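Local coordinates for protein ribosomal RNA methyltransferase, putative (Plasmodium falciparum, PDB 2PLW) that probably transfers a methyl group from S-adenosylmethionine to the 2'-hydroxyl of a uridine in ribosomal RNA, at residues I11-K16 with H175-K180; V39-T44 with N49-I54; S135-M140 with K168-L173. One frame throughout, in Å; residues are numbered along the deposited sequence.

Contact 1: I11-K16 with H175-K180; sequences IELDNK and HTTKPK
Helix 7-17 of the class I methyltransferase fold meets the chain leaving strand 171-176 through Glu12 with Lys180 and Leu13 with Thr177. The contact is small, with one ionic and one apolar pair. Glu12 and Lys180 approach from opposite directions and form a salt bridge. The stronger bond runs from Lys180 NZ to Glu12 OE2 at 2.9 Å, and OE2 receives it on its syn lone pair. A weak second bond joins Lys180 NZ to Glu12 OE1 at 3.3 Å. Both carboxylate oxygens therefore share one ammonium group. The glutamate chain is extended, with CG trans to the backbone N (chi1 173°), and this carries the carboxylate straight out from the helix. The lysine bends only at its last torsion. Both residues are exposed, so solvent probably weakens the attraction. Lys180 is also the last residue modelled before a gap.

In the fold, strand 171-176 is the outermost strand at one end of the sheet in this chain, next to strand 188-196. Helix 7-17 belongs to the N-terminal part. One residue further along the helix from Glu12, the side chains of Leu13 and Thr177 cross at about a right angle. Leu13 CD2 touches Thr177 CG2 at 4.0 Å. Thr177 presents that methyl to the leucine, while its OG1 is hydrogen-bonded to Tyr190 N on strand 188-196. Leu13 is buried. Its side chain also packs on Trp36, a residue of the S-adenosylmethionine site, and lies about 9 Å from the bound cofactor and about 8 Å from the side chain of Lys153, the predicted proton acceptor.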
ATOM      1  N   ILE A  11      -5.224  11.083   5.147  1.00 17.04           N
ATOM      2  CA  ILE A  11      -6.480  11.760   5.521  1.00 17.57           C
ATOM      3  C   ILE A  11      -7.241  12.255   4.266  1.00 18.46           C
ATOM      4  O   ILE A  11      -8.443  12.057   4.140  1.00 18.71           O
ATOM      5  CB  ILE A  11      -6.191  12.907   6.524  1.00 17.66           C
ATOM      6  CG1 ILE A  11      -5.733  12.324   7.860  1.00 17.31           C
ATOM      7  CG2 ILE A  11      -7.423  13.807   6.701  1.00 17.36           C
ATOM      8  CD1 ILE A  11      -4.921  13.287   8.723  1.00 19.49           C
ATOM      9  N   GLU A  12      -6.531  12.878   3.328  1.00 18.67           N
ATOM     10  CA  GLU A  12      -7.118  13.345   2.083  1.00 20.53           C
ATOM     11  C   GLU A  12      -7.685  12.170   1.276  1.00 19.58           C
ATOM     12  O   GLU A  12      -8.810  12.225   0.791  1.00 19.31           O
ATOM     13  CB  GLU A  12      -6.057  14.110   1.281  1.00 20.33           C
ATOM     14  CG  GLU A  12      -6.464  14.532  -0.113  1.00 23.88           C
ATOM     15  CD  GLU A  12      -5.332  15.201  -0.895  1.00 26.08           C
ATOM     16  OE1 GLU A  12      -4.266  15.516  -0.296  1.00 29.17           O
ATOM     17  OE2 GLU A  12      -5.529  15.406  -2.129  1.00 31.99           O
ATOM     18  N   LEU A  13      -6.889  11.104   1.152  1.00 18.51           N
ATOM     19  CA  LEU A  13      -7.303   9.926   0.405  1.00 17.97           C
ATOM     20  C   LEU A  13      -8.577   9.310   0.980  1.00 17.87           C
ATOM     21  O   LEU A  13      -9.513   9.007   0.237  1.00 18.45           O
ATOM     22  CB  LEU A  13      -6.183   8.885   0.379  1.00 17.59           C
ATOM     23  CG  LEU A  13      -5.049   9.161  -0.616  1.00 14.69           C
ATOM     24  CD1 LEU A  13      -3.874   8.250  -0.279  1.00 16.06           C
ATOM     25  CD2 LEU A  13      -5.530   8.945  -2.046  1.00 16.73           C
ATOM     26  N   ASP A  14      -8.602   9.117   2.297  1.00 18.17           N
ATOM     27  CA  ASP A  14      -9.744   8.475   2.937  1.00 18.93           C
ATOM     28  C   ASP A  14     -10.960   9.395   2.926  1.00 20.13           C
ATOM     29  O   ASP A  14     -12.080   8.938   2.783  1.00 19.95           O
ATOM     30  CB  ASP A  14      -9.441   8.006   4.352  1.00 18.85           C
ATOM     31  CG  ASP A  14     -10.568   7.139   4.926  1.00 21.81           C
ATOM     32  OD1 ASP A  14     -10.921   6.124   4.291  1.00 21.34           O
ATOM     33  OD2 ASP A  14     -11.159   7.509   5.964  1.00 22.05           O
ATOM     34  N   ASN A  15     -10.725  10.694   3.061  1.00 20.81           N
ATOM     35  CA  ASN A  15     -11.824  11.666   2.919  1.00 22.55           C
ATOM     36  C   ASN A  15     -12.538  11.606   1.565  1.00 23.33           C
ATOM     37  O   ASN A  15     -13.765  11.774   1.480  1.00 23.81           O
ATOM     38  CB  ASN A  15     -11.292  13.078   3.184  1.00 22.47           C
ATOM     39  CG  ASN A  15     -11.142  13.375   4.655  1.00 23.07           C
ATOM     40  OD1 ASN A  15     -11.600  12.616   5.528  1.00 23.08           O
ATOM     41  ND2 ASN A  15     -10.506  14.504   4.951  1.00 27.30           N
ATOM     42  N   LYS A  16     -11.771  11.355   0.505  1.00 23.91           N
ATOM     43  CA  LYS A  16     -12.290  11.326  -0.851  1.00 25.32           C
ATOM     44  C   LYS A  16     -12.820   9.939  -1.213  1.00 24.95           C
ATOM     45  O   LYS A  16     -13.898   9.801  -1.821  1.00 24.64           O
ATOM     46  CB  LYS A  16     -11.199  11.777  -1.840  1.00 25.22           C
ATOM     47  CG  LYS A  16     -11.650  11.847  -3.324  1.00 27.59           C
ATOM     48  CD  LYS A  16     -10.537  12.352  -4.233  1.00 27.94           C
ATOM     49  CE  LYS A  16     -11.042  12.768  -5.620  1.00 30.72           C
ATOM     50  NZ  LYS A  16     -11.283  14.258  -5.730  1.00 34.52           N
ATOM     51  N   HIS A 175      -8.745   4.539 -10.240  1.00 20.69           N
ATOM     52  CA  HIS A 175      -8.719   6.008 -10.370  1.00 22.85           C
ATOM     53  C   HIS A 175      -7.298   6.507 -10.192  1.00 23.06           C
ATOM     54  O   HIS A 175      -6.545   5.974  -9.382  1.00 22.98           O
ATOM     55  CB  HIS A 175      -9.622   6.675  -9.320  1.00 23.71           C
ATOM     56  CG  HIS A 175     -10.998   6.088  -9.235  1.00 29.47           C
ATOM     57  ND1 HIS A 175     -11.298   4.992  -8.449  1.00 34.88           N
ATOM     58  CD2 HIS A 175     -12.156   6.441  -9.843  1.00 34.00           C
ATOM     59  CE1 HIS A 175     -12.582   4.700  -8.575  1.00 37.17           C
ATOM     60  NE2 HIS A 175     -13.125   5.563  -9.416  1.00 37.08           N
ATOM     61  N   THR A 176      -6.910   7.515 -10.967  1.00 23.34           N
ATOM     62  CA  THR A 176      -5.670   8.216 -10.693  1.00 24.70           C
ATOM     63  C   THR A 176      -6.013   9.510  -9.945  1.00 25.39           C
ATOM     64  O   THR A 176      -6.916  10.264 -10.358  1.00 24.44           O
ATOM     65  CB  THR A 176      -4.898   8.534 -11.987  1.00 25.75           C
ATOM     66  OG1 THR A 176      -4.826   7.360 -12.801  1.00 27.55           O
ATOM     67  CG2 THR A 176      -3.487   8.961 -11.655  1.00 27.11           C
ATOM     68  N   THR A 177      -5.318   9.758  -8.838  1.00 24.95           N
ATOM     69  CA  THR A 177      -5.524  10.992  -8.082  1.00 26.25           C
ATOM     70  C   THR A 177      -4.771  12.138  -8.769  1.00 27.20           C
ATOM     71  O   THR A 177      -3.980  11.903  -9.671  1.00 27.13           O
ATOM     72  CB  THR A 177      -5.020  10.845  -6.639  1.00 25.95           C
ATOM     73  OG1 THR A 177      -3.592  10.746  -6.645  1.00 23.02           O
ATOM     74  CG2 THR A 177      -5.598   9.597  -6.008  1.00 25.18           C
ATOM     75  N   LYS A 178      -5.010  13.365  -8.313  1.00 29.15           N
ATOM     76  CA  LYS A 178      -4.314  14.556  -8.819  1.00 31.35           C
ATOM     77  C   LYS A 178      -2.819  14.582  -8.459  1.00 32.04           C
ATOM     78  O   LYS A 178      -2.467  14.366  -7.300  1.00 32.16           O
ATOM     79  CB  LYS A 178      -5.007  15.820  -8.293  1.00 31.87           C
ATOM     80  CG  LYS A 178      -4.570  17.104  -8.986  1.00 34.08           C
ATOM     81  CD  LYS A 178      -5.094  17.174 -10.427  1.00 37.99           C
ATOM     82  CE  LYS A 178      -4.796  18.526 -11.092  1.00 39.56           C
ATOM     83  NZ  LYS A 178      -3.454  18.564 -11.763  1.00 40.71           N
ATOM     84  N   PRO A 179      -1.935  14.820  -9.459  1.00 33.20           N
ATOM     85  CA  PRO A 179      -0.480  14.878  -9.234  1.00 34.00           C
ATOM     86  C   PRO A 179      -0.048  15.872  -8.139  1.00 35.09           C
ATOM     87  O   PRO A 179      -0.683  16.921  -7.966  1.00 35.27           O
ATOM     88  CB  PRO A 179       0.075  15.330 -10.592  1.00 33.73           C
ATOM     89  CG  PRO A 179      -0.957  14.972 -11.572  1.00 33.59           C
ATOM     90  CD  PRO A 179      -2.278  15.016 -10.880  1.00 33.10           C
ATOM     91  N   LYS A 180       1.025  15.538  -7.423  1.00 36.02           N
ATOM     92  CA  LYS A 180       1.555  16.397  -6.354  1.00 37.33           C
ATOM     93  C   LYS A 180       3.064  16.604  -6.490  1.00 37.57           C
ATOM     94  O   LYS A 180       3.811  15.647  -6.706  1.00 37.74           O
ATOM     95  CB  LYS A 180       1.210  15.829  -4.965  1.00 37.56           C
ATOM     96  CG  LYS A 180      -0.242  16.077  -4.520  1.00 38.27           C
ATOM     97  CD  LYS A 180      -0.655  15.194  -3.339  1.00 38.00           C
ATOM     98  CE  LYS A 180      -1.771  15.854  -2.501  1.00 38.90           C
ATOM     99  NZ  LYS A 180      -2.998  16.261  -3.273  1.00 39.42           N
TER

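Contact 2: V39-T44 with N49-I54; sequences VILERT and NKIIGI
Ile40 and Leu41 of helix 35-43 close over Ile51 of strand 49-55, in the beta-alpha-beta unit of strand 24-29, helix 35-43 and strand 49-55. This is the first crossover of the Rossmann-like sheet.

The apolar packing centres on Ile51. Its side chain points at the helix and slides past that of Ile40 in the opposite direction, with Ile51 CG1 3.7 Å from Ile40 CG2. The end of the chain, Ile51 CD1, sits between two helix residues. Ile51 CD1 is 3.8 Å from Ile40 CG2 and 3.5 Å from Leu41 CD2, the latter tighter than usual for two carbons. Ile40 also packs on Ile26 of strand 24-29, so it bridges two neighbouring strands.

The polar groups lie at the C-terminal end of the helix, across from Asn49. Asn49 OD1 comes within 3.0 Å of Thr44 CB, a close approach without a hydrogen bond across the segments. The amide is held from its other end, since Asn49 ND2 donates to Lys24 O and Lys21 O.

Thr44 is the first residue to leave the helical conformation. Its hydroxyl turns back on the last turn (chi1 61°). Thr44 OG1 donates to Ile40 O at 2.6 Å, tilted 31° from the carbonyl plane.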
ATOM      1  N   VAL A  39      -2.974   7.363  11.450  1.00 17.23           N
ATOM      2  CA  VAL A  39      -4.245   7.816  10.855  1.00 16.96           C
ATOM      3  C   VAL A  39      -5.248   6.662  10.814  1.00 16.87           C
ATOM      4  O   VAL A  39      -6.429   6.823  11.140  1.00 17.38           O
ATOM      5  CB  VAL A  39      -4.031   8.361   9.410  1.00 16.97           C
ATOM      6  CG1 VAL A  39      -5.356   8.507   8.678  1.00 16.97           C
ATOM      7  CG2 VAL A  39      -3.272   9.690   9.444  1.00 16.61           C
ATOM      8  N   ILE A  40      -4.766   5.485  10.413  1.00 15.59           N
ATOM      9  CA  ILE A  40      -5.607   4.297  10.368  1.00 15.77           C
ATOM     10  C   ILE A  40      -6.180   3.976  11.746  1.00 17.15           C
ATOM     11  O   ILE A  40      -7.372   3.660  11.863  1.00 18.30           O
ATOM     12  CB  ILE A  40      -4.857   3.068   9.760  1.00 15.20           C
ATOM     13  CG1 ILE A  40      -4.472   3.344   8.297  1.00 14.62           C
ATOM     14  CG2 ILE A  40      -5.755   1.812   9.835  1.00 15.66           C
ATOM     15  CD1 ILE A  40      -3.336   2.387   7.777  1.00 14.02           C
ATOM     16  N   LEU A  41      -5.346   4.086  12.776  1.00 18.43           N
ATOM     17  CA  LEU A  41      -5.816   3.926  14.163  1.00 19.67           C
ATOM     18  C   LEU A  41      -6.919   4.924  14.528  1.00 20.84           C
ATOM     19  O   LEU A  41      -7.946   4.521  15.052  1.00 19.66           O
ATOM     20  CB  LEU A  41      -4.658   3.999  15.158  1.00 20.03           C
ATOM     21  CG  LEU A  41      -3.736   2.802  15.320  1.00 20.71           C
ATOM     22  CD1 LEU A  41      -2.513   3.230  16.107  1.00 21.94           C
ATOM     23  CD2 LEU A  41      -4.425   1.631  16.049  1.00 22.59           C
ATOM     24  N   GLU A  42      -6.713   6.202  14.221  1.00 22.12           N
ATOM     25  CA  GLU A  42      -7.705   7.253  14.505  1.00 24.19           C
ATOM     26  C   GLU A  42      -9.050   7.019  13.849  1.00 24.71           C
ATOM     27  O   GLU A  42     -10.106   7.203  14.469  1.00 25.55           O
ATOM     28  CB  GLU A  42      -7.203   8.599  13.998  1.00 25.20           C
ATOM     29  CG  GLU A  42      -6.120   9.193  14.817  1.00 28.29           C
ATOM     30  CD  GLU A  42      -5.552  10.440  14.178  1.00 30.91           C
ATOM     31  OE1 GLU A  42      -5.821  10.701  12.968  1.00 32.47           O
ATOM     32  OE2 GLU A  42      -4.815  11.150  14.886  1.00 35.22           O
ATOM     33  N   ARG A  43      -9.003   6.658  12.572  1.00 24.11           N
ATOM     34  CA  ARG A  43     -10.199   6.535  11.774  1.00 24.74           C
ATOM     35  C   ARG A  43     -10.936   5.234  12.056  1.00 24.91           C
ATOM     36  O   ARG A  43     -12.099   5.090  11.696  1.00 26.00           O
ATOM     37  CB  ARG A  43      -9.863   6.695  10.306  1.00 24.52           C
ATOM     38  CG  ARG A  43      -9.263   8.052  10.046  1.00 25.28           C
ATOM     39  CD  ARG A  43      -9.622   8.567   8.712  1.00 27.75           C
ATOM     40  NE  ARG A  43      -9.623  10.020   8.728  1.00 28.51           N
ATOM     41  CZ  ARG A  43     -10.293  10.777   7.875  1.00 25.16           C
ATOM     42  NH1 ARG A  43     -10.996  10.230   6.897  1.00 23.12           N
ATOM     43  NH2 ARG A  43     -10.220  12.093   7.984  1.00 27.25           N
ATOM     44  N   THR A  44     -10.264   4.296  12.715  1.00 24.51           N
ATOM     45  CA  THR A  44     -10.918   3.038  13.061  1.00 24.83           C
ATOM     46  C   THR A  44     -11.028   2.902  14.589  1.00 26.10           C
ATOM     47  O   THR A  44     -11.119   1.804  15.096  1.00 27.04           O
ATOM     48  CB  THR A  44     -10.185   1.815  12.426  1.00 24.12           C
ATOM     49  OG1 THR A  44      -8.845   1.759  12.907  1.00 20.53           O
ATOM     50  CG2 THR A  44     -10.148   1.891  10.898  1.00 23.05           C
ATOM     51  N   ASN A  49     -10.367  -4.029  14.017  1.00 20.52           N
ATOM     52  CA  ASN A  49      -9.529  -4.082  12.812  1.00 19.87           C
ATOM     53  C   ASN A  49      -8.239  -4.791  13.155  1.00 19.15           C
ATOM     54  O   ASN A  49      -7.942  -4.964  14.330  1.00 19.48           O
ATOM     55  CB  ASN A  49      -9.168  -2.656  12.346  1.00 19.62           C
ATOM     56  CG  ASN A  49     -10.367  -1.867  11.826  1.00 20.95           C
ATOM     57  OD1 ASN A  49     -10.968  -1.087  12.577  1.00 24.24           O
ATOM     58  ND2 ASN A  49     -10.711  -2.043  10.540  1.00 17.25           N
ATOM     59  N   LYS A  50      -7.481  -5.213  12.138  1.00 18.01           N
ATOM     60  CA  LYS A  50      -6.064  -5.541  12.299  1.00 17.42           C
ATOM     61  C   LYS A  50      -5.320  -4.559  11.412  1.00 16.44           C
ATOM     62  O   LYS A  50      -5.650  -4.418  10.235  1.00 18.00           O
ATOM     63  CB  LYS A  50      -5.741  -6.943  11.809  1.00 17.87           C
ATOM     64  CG  LYS A  50      -5.892  -8.026  12.824  1.00 19.99           C
ATOM     65  CD  LYS A  50      -5.596  -9.392  12.200  1.00 21.95           C
ATOM     66  CE  LYS A  50      -5.601 -10.486  13.275  1.00 22.98           C
ATOM     67  NZ  LYS A  50      -6.786 -10.475  14.193  1.00 23.94           N
ATOM     68  N   ILE A  51      -4.359  -3.862  11.995  1.00 15.16           N
ATOM     69  CA  ILE A  51      -3.532  -2.903  11.267  1.00 14.23           C
ATOM     70  C   ILE A  51      -2.094  -3.441  11.222  1.00 13.17           C
ATOM     71  O   ILE A  51      -1.501  -3.711  12.262  1.00 13.65           O
ATOM     72  CB  ILE A  51      -3.597  -1.512  11.925  1.00 14.45           C
ATOM     73  CG1 ILE A  51      -5.059  -1.058  12.033  1.00 17.21           C
ATOM     74  CG2 ILE A  51      -2.813  -0.492  11.115  1.00 12.69           C
ATOM     75  CD1 ILE A  51      -5.256  -0.013  13.100  1.00 17.27           C
ATOM     76  N   ILE A  52      -1.565  -3.614  10.012  1.00 12.72           N
ATOM     77  CA  ILE A  52      -0.213  -4.158   9.802  1.00 11.91           C
ATOM     78  C   ILE A  52       0.606  -3.142   9.001  1.00 11.28           C
ATOM     79  O   ILE A  52       0.135  -2.598   8.012  1.00 12.77           O
ATOM     80  CB  ILE A  52      -0.235  -5.529   9.052  1.00 11.64           C
ATOM     81  CG1 ILE A  52      -1.201  -6.514   9.731  1.00 11.85           C
ATOM     82  CG2 ILE A  52       1.184  -6.112   8.967  1.00 13.74           C
ATOM     83  CD1 ILE A  52      -1.697  -7.597   8.818  1.00 15.07           C
ATOM     84  N   GLY A  53       1.840  -2.918   9.434  1.00 11.69           N
ATOM     85  CA  GLY A  53       2.758  -2.019   8.735  1.00 11.88           C
ATOM     86  C   GLY A  53       3.947  -2.805   8.253  1.00 12.31           C
ATOM     87  O   GLY A  53       4.484  -3.638   9.006  1.00 12.91           O
ATOM     88  N   ILE A  54       4.405  -2.503   7.039  1.00 11.61           N
ATOM     89  CA  ILE A  54       5.619  -3.140   6.527  1.00 12.41           C
ATOM     90  C   ILE A  54       6.560  -2.045   6.074  1.00 12.38           C
ATOM     91  O   ILE A  54       6.141  -1.154   5.354  1.00 11.39           O
ATOM     92  CB  ILE A  54       5.336  -4.085   5.341  1.00 12.18           C
ATOM     93  CG1 ILE A  54       4.633  -5.355   5.836  1.00 15.06           C
ATOM     94  CG2 ILE A  54       6.703  -4.551   4.706  1.00 12.77           C
ATOM     95  CD1 ILE A  54       4.200  -6.288   4.711  1.00 13.45           C
TER

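Contact 3: S135-M140 with K168-L173; sequences SITHFM and KGMFQL
Met140 of helix 122-143 and Phe171 of strand 171-176 point at each other from opposite directions, and the thioether meets the phenyl ring at its rim. The methyl lies in the ring plane, with Met140 CE 3.8 Å from Phe171 CE2. The sulfur is also beside the edge. Met140 SD is 5.2 Å from the ring centroid of Phe171, in a direction 77° off the ring normal, and its nearest ring atom is Phe171 CZ at 3.9 Å. This is a Met-aromatic contact of the edge kind, in which the sulfur faces ring hydrogens and not the pi cloud. Met140 leaves the helix with CG opposite the backbone N (chi1 169°). It then folds at chi2 and chi3, and the folds lay both SD and CE along the ring edge. The ring has a second aromatic neighbour in Phe196, which it meets edge-to-face.

Met170 adds a second thioether. Met170 SD lies 4.3 Å from Met140 CE. The methyl of Met170 extends to the helix, where Met170 CE is 4.2 Å from Thr137 CG2. Thr137 thus gives its methyl to the apolar layer. Its OG1 is hydrogen-bonded to Thr133 O in the preceding helical turn and to Tyr150 OH.

All four residues are buried, and no hydrogen bond crosses the contact. Tyr150 of strand 148-155 also touches Met140 and Phe171, and so the central sheet lies against the same cluster. Just beyond Phe171, Gln172 and Leu173 both face Lys194 in a classic beta bulge. The contact packs a long helix against the start of the edge strand. It belongs to the class I methyltransferase sheet, order 3-2-1-4-5-7-6, whose antiparallel strand 188-196 is inserted between strands 148-155 and 171-176.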
ATOM      1  N   SER A 135       6.341  -4.615  -8.307  1.00 12.78           N
ATOM      2  CA  SER A 135       6.689  -5.528  -7.207  1.00 14.37           C
ATOM      3  C   SER A 135       5.604  -5.531  -6.140  1.00 13.89           C
ATOM      4  O   SER A 135       5.150  -6.596  -5.705  1.00 13.54           O
ATOM      5  CB  SER A 135       8.052  -5.184  -6.565  1.00 14.56           C
ATOM      6  OG  SER A 135       9.085  -5.446  -7.503  1.00 16.94           O
ATOM      7  N   ILE A 136       5.164  -4.331  -5.761  1.00 13.79           N
ATOM      8  CA  ILE A 136       4.142  -4.208  -4.735  1.00 14.15           C
ATOM      9  C   ILE A 136       2.825  -4.773  -5.256  1.00 13.41           C
ATOM     10  O   ILE A 136       2.128  -5.468  -4.528  1.00 13.69           O
ATOM     11  CB  ILE A 136       3.968  -2.741  -4.281  1.00 13.54           C
ATOM     12  CG1 ILE A 136       5.221  -2.273  -3.529  1.00 15.60           C
ATOM     13  CG2 ILE A 136       2.777  -2.636  -3.323  1.00 12.60           C
ATOM     14  CD1 ILE A 136       5.292  -0.758  -3.385  1.00 17.96           C
ATOM     15  N   THR A 137       2.491  -4.505  -6.522  1.00 12.90           N
ATOM     16  CA  THR A 137       1.268  -5.062  -7.141  1.00 13.02           C
ATOM     17  C   THR A 137       1.252  -6.612  -7.182  1.00 13.17           C
ATOM     18  O   THR A 137       0.263  -7.244  -6.847  1.00 12.92           O
ATOM     19  CB  THR A 137       1.066  -4.447  -8.536  1.00 13.71           C
ATOM     20  OG1 THR A 137       0.980  -3.017  -8.389  1.00 13.58           O
ATOM     21  CG2 THR A 137      -0.197  -5.017  -9.255  1.00 13.22           C
ATOM     22  N   HIS A 138       2.398  -7.198  -7.526  1.00 12.16           N
ATOM     23  CA  HIS A 138       2.542  -8.648  -7.536  1.00 13.43           C
ATOM     24  C   HIS A 138       2.314  -9.245  -6.150  1.00 13.21           C
ATOM     25  O   HIS A 138       1.665 -10.276  -6.018  1.00 13.44           O
ATOM     26  CB  HIS A 138       3.934  -9.006  -8.046  1.00 13.41           C
ATOM     27  CG  HIS A 138       4.150 -10.475  -8.184  1.00 16.45           C
ATOM     28  ND1 HIS A 138       3.676 -11.200  -9.257  1.00 21.47           N
ATOM     29  CD2 HIS A 138       4.768 -11.360  -7.367  1.00 16.20           C
ATOM     30  CE1 HIS A 138       4.000 -12.472  -9.098  1.00 20.72           C
ATOM     31  NE2 HIS A 138       4.660 -12.595  -7.960  1.00 19.05           N
ATOM     32  N   PHE A 139       2.869  -8.594  -5.126  1.00 12.50           N
ATOM     33  CA  PHE A 139       2.692  -9.017  -3.751  1.00 12.53           C
ATOM     34  C   PHE A 139       1.208  -8.833  -3.338  1.00 12.90           C
ATOM     35  O   PHE A 139       0.572  -9.729  -2.746  1.00 12.12           O
ATOM     36  CB  PHE A 139       3.654  -8.225  -2.866  1.00 14.04           C
ATOM     37  CG  PHE A 139       3.311  -8.267  -1.417  1.00 13.10           C
ATOM     38  CD1 PHE A 139       3.702  -9.336  -0.638  1.00 15.19           C
ATOM     39  CD2 PHE A 139       2.535  -7.260  -0.848  1.00 15.96           C
ATOM     40  CE1 PHE A 139       3.384  -9.390   0.702  1.00 15.79           C
ATOM     41  CE2 PHE A 139       2.196  -7.299   0.509  1.00 20.21           C
ATOM     42  CZ  PHE A 139       2.624  -8.364   1.280  1.00 17.87           C
ATOM     43  N   MET A 140       0.645  -7.683  -3.697  1.00 13.66           N
ATOM     44  CA  MET A 140      -0.772  -7.357  -3.396  1.00 14.01           C
ATOM     45  C   MET A 140      -1.732  -8.445  -3.897  1.00 14.69           C
ATOM     46  O   MET A 140      -2.633  -8.905  -3.169  1.00 13.79           O
ATOM     47  CB  MET A 140      -1.123  -5.964  -3.992  1.00 14.48           C
ATOM     48  CG  MET A 140      -2.672  -5.626  -3.967  1.00 15.10           C
ATOM     49  SD  MET A 140      -3.641  -6.373  -5.195  1.00 18.77           S
ATOM     50  CE  MET A 140      -2.978  -5.651  -6.689  1.00 17.67           C
ATOM     51  N   LYS A 168      -6.855  -2.304 -13.902  1.00 15.74           N
ATOM     52  CA  LYS A 168      -8.251  -2.404 -14.331  1.00 17.56           C
ATOM     53  C   LYS A 168      -8.584  -3.820 -14.749  1.00 18.38           C
ATOM     54  O   LYS A 168      -9.752  -4.194 -14.856  1.00 19.22           O
ATOM     55  CB  LYS A 168      -8.524  -1.448 -15.483  1.00 17.76           C
ATOM     56  CG  LYS A 168      -8.639   0.000 -15.065  1.00 19.72           C
ATOM     57  CD  LYS A 168      -8.945   0.892 -16.237  1.00 20.89           C
ATOM     58  CE  LYS A 168      -9.166   2.313 -15.779  1.00 25.99           C
ATOM     59  NZ  LYS A 168      -9.579   3.144 -16.955  1.00 27.63           N
ATOM     60  N   GLY A 169      -7.553  -4.629 -14.978  1.00 18.96           N
ATOM     61  CA  GLY A 169      -7.748  -6.033 -15.245  1.00 20.27           C
ATOM     62  C   GLY A 169      -8.003  -6.869 -14.006  1.00 21.75           C
ATOM     63  O   GLY A 169      -8.329  -8.047 -14.118  1.00 23.59           O
ATOM     64  N   MET A 170      -7.870  -6.288 -12.818  1.00 20.27           N
ATOM     65  CA  MET A 170      -8.139  -7.068 -11.628  1.00 20.83           C
ATOM     66  C   MET A 170      -9.060  -6.414 -10.594  1.00 18.31           C
ATOM     67  O   MET A 170      -9.443  -7.063  -9.623  1.00 17.97           O
ATOM     68  CB  MET A 170      -6.848  -7.624 -11.017  1.00 20.65           C
ATOM     69  CG  MET A 170      -5.874  -6.635 -10.509  1.00 23.79           C
ATOM     70  SD  MET A 170      -4.248  -7.459 -10.357  1.00 27.97           S
ATOM     71  CE  MET A 170      -3.323  -6.623 -11.618  1.00 28.61           C
ATOM     72  N   PHE A 171      -9.377  -5.141 -10.807  1.00 16.11           N
ATOM     73  CA  PHE A 171     -10.288  -4.392  -9.947  1.00 15.50           C
ATOM     74  C   PHE A 171     -11.474  -3.872 -10.742  1.00 15.78           C
ATOM     75  O   PHE A 171     -11.351  -3.532 -11.923  1.00 16.76           O
ATOM     76  CB  PHE A 171      -9.584  -3.187  -9.321  1.00 14.20           C
ATOM     77  CG  PHE A 171      -8.575  -3.547  -8.291  1.00 14.16           C
ATOM     78  CD1 PHE A 171      -8.924  -3.614  -6.944  1.00 11.15           C
ATOM     79  CD2 PHE A 171      -7.256  -3.846  -8.673  1.00 13.48           C
ATOM     80  CE1 PHE A 171      -7.987  -3.951  -5.990  1.00 13.08           C
ATOM     81  CE2 PHE A 171      -6.294  -4.189  -7.722  1.00 14.36           C
ATOM     82  CZ  PHE A 171      -6.657  -4.243  -6.360  1.00 11.95           C
ATOM     83  N   GLN A 172     -12.609  -3.742 -10.069  1.00 15.88           N
ATOM     84  CA  GLN A 172     -13.754  -3.159 -10.739  1.00 16.71           C
ATOM     85  C   GLN A 172     -13.455  -1.763 -11.262  1.00 17.19           C
ATOM     86  O   GLN A 172     -13.803  -1.461 -12.410  1.00 18.07           O
ATOM     87  CB  GLN A 172     -14.951  -3.121  -9.814  1.00 15.44           C
ATOM     88  CG  GLN A 172     -16.204  -2.629 -10.535  1.00 16.78           C
ATOM     89  CD  GLN A 172     -17.269  -2.278  -9.553  1.00 16.12           C
ATOM     90  OE1 GLN A 172     -17.167  -2.627  -8.389  1.00 16.68           O
ATOM     91  NE2 GLN A 172     -18.291  -1.529  -9.997  1.00 16.53           N
ATOM     92  N   LEU A 173     -12.835  -0.916 -10.431  1.00 17.58           N
ATOM     93  CA  LEU A 173     -12.528   0.469 -10.826  1.00 19.40           C
ATOM     94  C   LEU A 173     -11.136   0.877 -10.387  1.00 18.30           C
ATOM     95  O   LEU A 173     -10.689   0.507  -9.306  1.00 18.09           O
ATOM     96  CB  LEU A 173     -13.511   1.502 -10.254  1.00 19.31           C
ATOM     97  CG  LEU A 173     -14.978   1.385  -9.821  1.00 24.46           C
ATOM     98  CD1 LEU A 173     -15.066   1.113  -8.335  1.00 25.97           C
ATOM     99  CD2 LEU A 173     -15.680   2.718 -10.126  1.00 23.16           C
TER

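Overall arrangement
All three contacts lie in the FtsJ-like methyltransferase domain, the part of the longer protein modelled here, and share its seven-stranded sheet. Contact 1 opens first and closes last; contact 2 and then contact 3 lie between its segments. Contacts 1 and 3 both use strand 171-176, with centres about 18 Å apart. The centres of contacts 1 and 2 are also about 18 Å apart, and the two meet directly, where Arg43 NH1 forms a salt bridge with Asp14 OD2. Contacts 2 and 3, about 21 Å apart between centres, lie on opposite sides of the chain's centre. Contacts 1 and 2 lie near Trp36 of the S-adenosylmethionine site; contact 3 packs helix 122-143 on strand 171-176.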